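Local structure of phytanoyl-CoA dioxygenase (Streptomyces malaysiense, 6ZYL) at residues 28-33 with 98-103; 120-124 with 219-223. The protein catalyses the beta-hydroxylation of thioholgamide as a non-heme monooxygenase, probably using iron and 2-oxoglutarate. All blocks are in the same frame, centred on the assembly; numbering follows the deposited sequence.

Contact 1: residues 28-33 with 98-103; sequences LAERFR and AVASLL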
loop_
_atom_site.group_PDB
_atom_site.type_symbol
_atom_site.label_atom_id
_atom_site.label_comp_id
_atom_site.label_asym_id
_atom_site.label_seq_id
_atom_site.Cartn_x
_atom_site.Cartn_y
_atom_site.Cartn_z
ATOM N N LEU A 28 8.055 -18.511 3.824
ATOM C CA LEU A 28 7.676 -17.119 3.607
ATOM C C LEU A 28 6.777 -16.622 4.733
ATOM O O LEU A 28 7.002 -15.544 5.298
ATOM C CB LEU A 28 6.977 -16.969 2.258
ATOM C CG LEU A 28 7.093 -15.608 1.573
ATOM C CD1 LEU A 28 8.510 -15.372 1.084
ATOM C CD2 LEU A 28 6.099 -15.507 0.422
ATOM N N ALA A 29 5.750 -17.402 5.078
ATOM C CA ALA A 29 4.873 -17.022 6.180
ATOM C C ALA A 29 5.640 -16.965 7.496
ATOM O O ALA A 29 5.390 -16.087 8.331
ATOM C CB ALA A 29 3.706 -18.002 6.282
ATOM N N GLU A 30 6.581 -17.890 7.698
ATOM C CA GLU A 30 7.349 -17.903 8.939
ATOM C C GLU A 30 8.200 -16.646 9.067
ATOM O O GLU A 30 8.260 -16.026 10.136
ATOM C CB GLU A 30 8.224 -19.156 9.003
ATOM C CG GLU A 30 8.708 -19.496 10.404
ATOM C CD GLU A 30 9.994 -20.302 10.402
ATOM O OE1 GLU A 30 10.754 -20.216 11.391
ATOM O OE2 GLU A 30 10.246 -21.023 9.413
ATOM N N ARG A 31 8.876 -16.256 7.984
ATOM C CA ARG A 31 9.661 -15.027 8.009
ATOM C C ARG A 31 8.766 -13.818 8.254
ATOM O O ARG A 31 9.089 -12.942 9.066
ATOM C CB ARG A 31 10.430 -14.865 6.697
ATOM C CG ARG A 31 11.374 -16.010 6.369
ATOM C CD ARG A 31 11.700 -16.038 4.877
ATOM N NE ARG A 31 12.218 -14.755 4.402
ATOM C CZ ARG A 31 12.425 -14.455 3.122
ATOM N NH1 ARG A 31 12.154 -15.347 2.178
ATOM N NH2 ARG A 31 12.899 -13.263 2.785
ATOM N N PHE A 32 7.629 -13.759 7.557
ATOM C CA PHE A 32 6.712 -12.634 7.712
ATOM C C PHE A 32 6.246 -12.503 9.157
ATOM O O PHE A 32 6.242 -11.404 9.724
ATOM C CB PHE A 32 5.519 -12.809 6.768
ATOM C CG PHE A 32 4.479 -11.732 6.890
ATOM C CD1 PHE A 32 4.675 -10.490 6.309
ATOM C CD2 PHE A 32 3.301 -11.963 7.578
ATOM C CE1 PHE A 32 3.717 -9.497 6.419
ATOM C CE2 PHE A 32 2.340 -10.974 7.692
ATOM C CZ PHE A 32 2.550 -9.740 7.112
ATOM N N ARG A 33 5.857 -13.619 9.776
ATOM C CA ARG A 33 5.327 -13.553 11.134
ATOM C C ARG A 33 6.422 -13.269 12.155
ATOM O O ARG A 33 6.167 -12.607 13.166
ATOM C CB ARG A 33 4.602 -14.855 11.479
ATOM C CG ARG A 33 3.359 -15.119 10.637
ATOM C CD ARG A 33 2.297 -14.043 10.842
ATOM N NE ARG A 33 1.158 -14.220 9.943
ATOM C CZ ARG A 33 0.182 -13.331 9.778
ATOM N NH1 ARG A 33 0.197 -12.192 10.456
ATOM N NH2 ARG A 33 -0.811 -13.584 8.935
ATOM N N ALA A 98 1.740 -14.930 -3.494
ATOM C CA ALA A 98 2.555 -14.616 -2.325
ATOM C C ALA A 98 1.687 -14.213 -1.142
ATOM O O ALA A 98 1.915 -14.662 -0.014
ATOM C CB ALA A 98 3.548 -13.505 -2.659
ATOM N N VAL A 99 0.682 -13.367 -1.380
ATOM C CA VAL A 99 -0.179 -12.918 -0.291
ATOM C C VAL A 99 -1.006 -14.077 0.248
ATOM O O VAL A 99 -1.206 -14.202 1.462
ATOM C CB VAL A 99 -1.070 -11.756 -0.767
ATOM C CG1 VAL A 99 -2.087 -11.395 0.303
ATOM C CG2 VAL A 99 -0.215 -10.549 -1.139
ATOM N N ALA A 100 -1.501 -14.941 -0.642
ATOM C CA ALA A 100 -2.291 -16.084 -0.196
ATOM C C ALA A 100 -1.478 -16.987 0.722
ATOM O O ALA A 100 -2.007 -17.535 1.696
ATOM C CB ALA A 100 -2.808 -16.868 -1.401
ATOM N N SER A 101 -0.187 -17.155 0.431
ATOM C CA SER A 101 0.660 -17.972 1.293
ATOM C C SER A 101 0.821 -17.364 2.679
ATOM O O SER A 101 1.201 -18.074 3.617
ATOM C CB SER A 101 2.031 -18.176 0.642
ATOM O OG SER A 101 2.876 -17.057 0.842
ATOM N N LEU A 102 0.530 -16.074 2.835
ATOM C CA LEU A 102 0.600 -15.412 4.130
ATOM C C LEU A 102 -0.751 -15.315 4.823
ATOM O O LEU A 102 -0.827 -15.480 6.045
ATOM C CB LEU A 102 1.171 -14.001 3.971
ATOM C CG LEU A 102 2.547 -13.823 3.337
ATOM C CD1 LEU A 102 2.939 -12.341 3.382
ATOM C CD2 LEU A 102 3.590 -14.666 4.025
ATOM N N LEU A 103 -1.819 -15.047 4.070
ATOM C CA LEU A 103 -3.109 -14.714 4.653
ATOM C C LEU A 103 -4.209 -15.727 4.372
ATOM O O LEU A 103 -5.287 -15.616 4.968
ATOM C CB LEU A 103 -3.581 -13.342 4.141
ATOM C CG LEU A 103 -2.642 -12.151 4.333
ATOM C CD1 LEU A 103 -3.299 -10.873 3.818
ATOM C CD2 LEU A 103 -2.246 -12.004 5.788
HETATM O O HOH W 1 -2.942 -15.863 8.266
HETATM O O HOH W 2 1.097 -16.424 8.104
#
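Helix packing outside the larger jelly-roll sheet brings Leu102, near the end of helix 93-103, against Ala29 and Phe32 of helix 28-35. The segment axes approach to 9.1 Å and cross at -68°. Leu102 carries most of the contact, and its two methyls divide the work. CD2 presses on the backbone of the partner helix, 3.4 Å from Ala29 CA, while CD1 sits over one face of the Phe32 ring in a CH-pi contact, 4.0 Å from the ring centroid. Phe32 CG stands opposite its own backbone N (chi1 178°), which carries the ring beneath the leucine and on to Ala144 of the sheet. On one flank Leu28 CD2 meets Ser101 OG at 3.6 Å; that hydroxyl is bonded back to Ala98 O. On the other, Arg33 reaches the end of helix 93-103: its NH2 makes a weak hydrogen bond to Leu102 O (3.5 Å), and a water bridges its NE to the same carbonyl. Gln141 O is the stronger partner of NH2. The two helices thus pack together against the larger sheet of the double-stranded beta-helix, Phe32 and Leu102 both reaching Val211 of strand 209-212.

Contact 2: residues 120-124 with 219-223; sequences YSGSS and ASGPN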
loop_
_atom_site.group_PDB
_atom_site.type_symbol
_atom_site.label_atom_id
_atom_site.label_comp_id
_atom_site.label_asym_id
_atom_site.label_seq_id
_atom_site.Cartn_x
_atom_site.Cartn_y
_atom_site.Cartn_z
ATOM N N TYR A 120 16.044 14.596 -5.274
ATOM C CA TYR A 120 16.541 15.635 -4.373
ATOM C C TYR A 120 15.429 16.198 -3.490
ATOM O O TYR A 120 15.345 17.404 -3.252
ATOM C CB TYR A 120 17.217 16.757 -5.163
ATOM C CG TYR A 120 18.351 16.296 -6.051
ATOM C CD1 TYR A 120 19.465 15.668 -5.514
ATOM C CD2 TYR A 120 18.306 16.491 -7.425
ATOM C CE1 TYR A 120 20.503 15.246 -6.320
ATOM C CE2 TYR A 120 19.340 16.074 -8.239
ATOM C CZ TYR A 120 20.436 15.451 -7.681
ATOM O OH TYR A 120 21.468 15.031 -8.486
ATOM N N SER A 121 14.567 15.313 -2.997
ATOM C CA SER A 121 13.543 15.681 -2.028
ATOM C C SER A 121 14.111 15.479 -0.628
ATOM O O SER A 121 14.460 14.355 -0.251
ATOM C CB SER A 121 12.284 14.841 -2.224
ATOM O OG SER A 121 12.450 13.557 -1.652
ATOM N N GLY A 122 14.200 16.560 0.140
ATOM C CA GLY A 122 14.907 16.550 1.401
ATOM C C GLY A 122 14.106 16.178 2.628
ATOM O O GLY A 122 14.617 16.319 3.744
ATOM N N SER A 123 12.882 15.691 2.470
ATOM C CA SER A 123 12.026 15.413 3.613
ATOM C C SER A 123 12.238 13.994 4.126
ATOM O O SER A 123 12.634 13.091 3.384
ATOM C CB SER A 123 10.556 15.615 3.244
ATOM O OG SER A 123 10.134 14.660 2.287
ATOM N N SER A 124 11.969 13.811 5.416
ATOM C CA SER A 124 12.070 12.519 6.074
ATOM C C SER A 124 10.747 12.204 6.758
ATOM O O SER A 124 9.946 13.096 7.048
ATOM C CB SER A 124 13.204 12.496 7.108
ATOM O OG SER A 124 14.466 12.345 6.486
ATOM N N ALA A 219 10.370 3.828 8.593
ATOM C CA ALA A 219 10.692 5.218 8.319
ATOM C C ALA A 219 11.299 5.296 6.927
ATOM O O ALA A 219 11.702 4.284 6.351
ATOM C CB ALA A 219 11.659 5.795 9.361
ATOM N N SER A 220 11.355 6.510 6.388
ATOM C CA SER A 220 11.910 6.739 5.062
ATOM C C SER A 220 12.728 8.018 5.083
ATOM O O SER A 220 12.315 9.017 5.676
ATOM C CB SER A 220 10.808 6.833 3.999
ATOM O OG SER A 220 9.957 5.701 4.047
ATOM N N GLY A 221 13.889 7.978 4.439
ATOM C CA GLY A 221 14.755 9.128 4.365
ATOM C C GLY A 221 14.541 9.913 3.090
ATOM O O GLY A 221 13.696 9.573 2.256
ATOM N N PRO A 222 15.304 10.988 2.914
ATOM C CA PRO A 222 15.175 11.781 1.685
ATOM C C PRO A 222 15.795 11.071 0.493
ATOM O O PRO A 222 16.688 10.232 0.630
ATOM C CB PRO A 222 15.925 13.078 2.014
ATOM C CG PRO A 222 16.935 12.675 3.051
ATOM C CD PRO A 222 16.309 11.540 3.844
ATOM N N ASN A 223 15.292 11.410 -0.692
ATOM C CA ASN A 223 15.872 10.933 -1.942
ATOM C C ASN A 223 17.042 11.842 -2.297
ATOM O O ASN A 223 16.845 13.007 -2.661
ATOM C CB ASN A 223 14.824 10.918 -3.049
ATOM C CG ASN A 223 15.370 10.396 -4.361
ATOM O OD1 ASN A 223 16.577 10.201 -4.512
ATOM N ND2 ASN A 223 14.481 10.164 -5.320
#
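Pro222 turns its pyrrolidine ring into the curve of the 120-124 loop, and three oxygens of that loop line one face and one margin of it. Ser121 O lies beyond the margin, only 3.0 Å from Pro222 CB, a tight approach. Ser123 O stands over the ring face, 3.3 Å from Pro222 CA. Ser124 OG comes from the same side but is displaced to the far end, where it meets Pro222 CD at 3.3 Å; a chi1 of -78° keeps this hydroxyl beside its own backbone N and brings it to the CD end of the ring, above its plane. CA, CB and CD each meet an oxygen, while Arg117 NH2 supplies a hydrogen bond to Ser123 O.

Next along the chain, Asn223 and Ser121 run alongside each other. Ser121 OG touches Asn223 CB at 3.8 Å and makes a weak hydrogen bond to Pro118 O. The amide of Asn223, extended away from its backbone N (chi1 -178°), is fixed by partners beyond the contact: Thr225 OG1 at OD1, and the carbonyls of Thr227 and Arg117 at ND2. The backbones run nearly antiparallel but join loosely, through a weak, bent hydrogen bond from Asn223 N to Ser121 O (3.1 Å, 126°). C-H...O contacts lie at both ends, Tyr120 CA to Asn223 O at 3.2 Å and Ser124 CA to Ser220 O at 3.5 Å.

Ser220 ends strand 217-220, and its OG hydrogen-bonds a tartaric acid molecule, probably from the crystallisation liquor, which is consistent with a pocket for carboxylates such as that of 2-oxoglutarate. The loop after strand 107-117 thus packs on the turn leaving strand 217-220, joining the larger and smaller sheets of the jelly roll.

Both contacts are partly buried and lie well out from the centre of the chain, yet they solve the packing problem differently. In contact 1 two regular helices meet through apolar side chains, and polar groups and water are relegated to the border. In contact 2 backbone carbonyls and serine hydroxyls do most of the touching. The two share no element: contact 1 backs the larger sheet, whereas contact 2 joins the loop leaving the larger sheet to the end of a strand of the smaller one and approaches a possible ligand pocket. Their centres are 29 Å apart, with nearest atoms about 15 Å apart, and contact 1 closes along the chain before contact 2 opens.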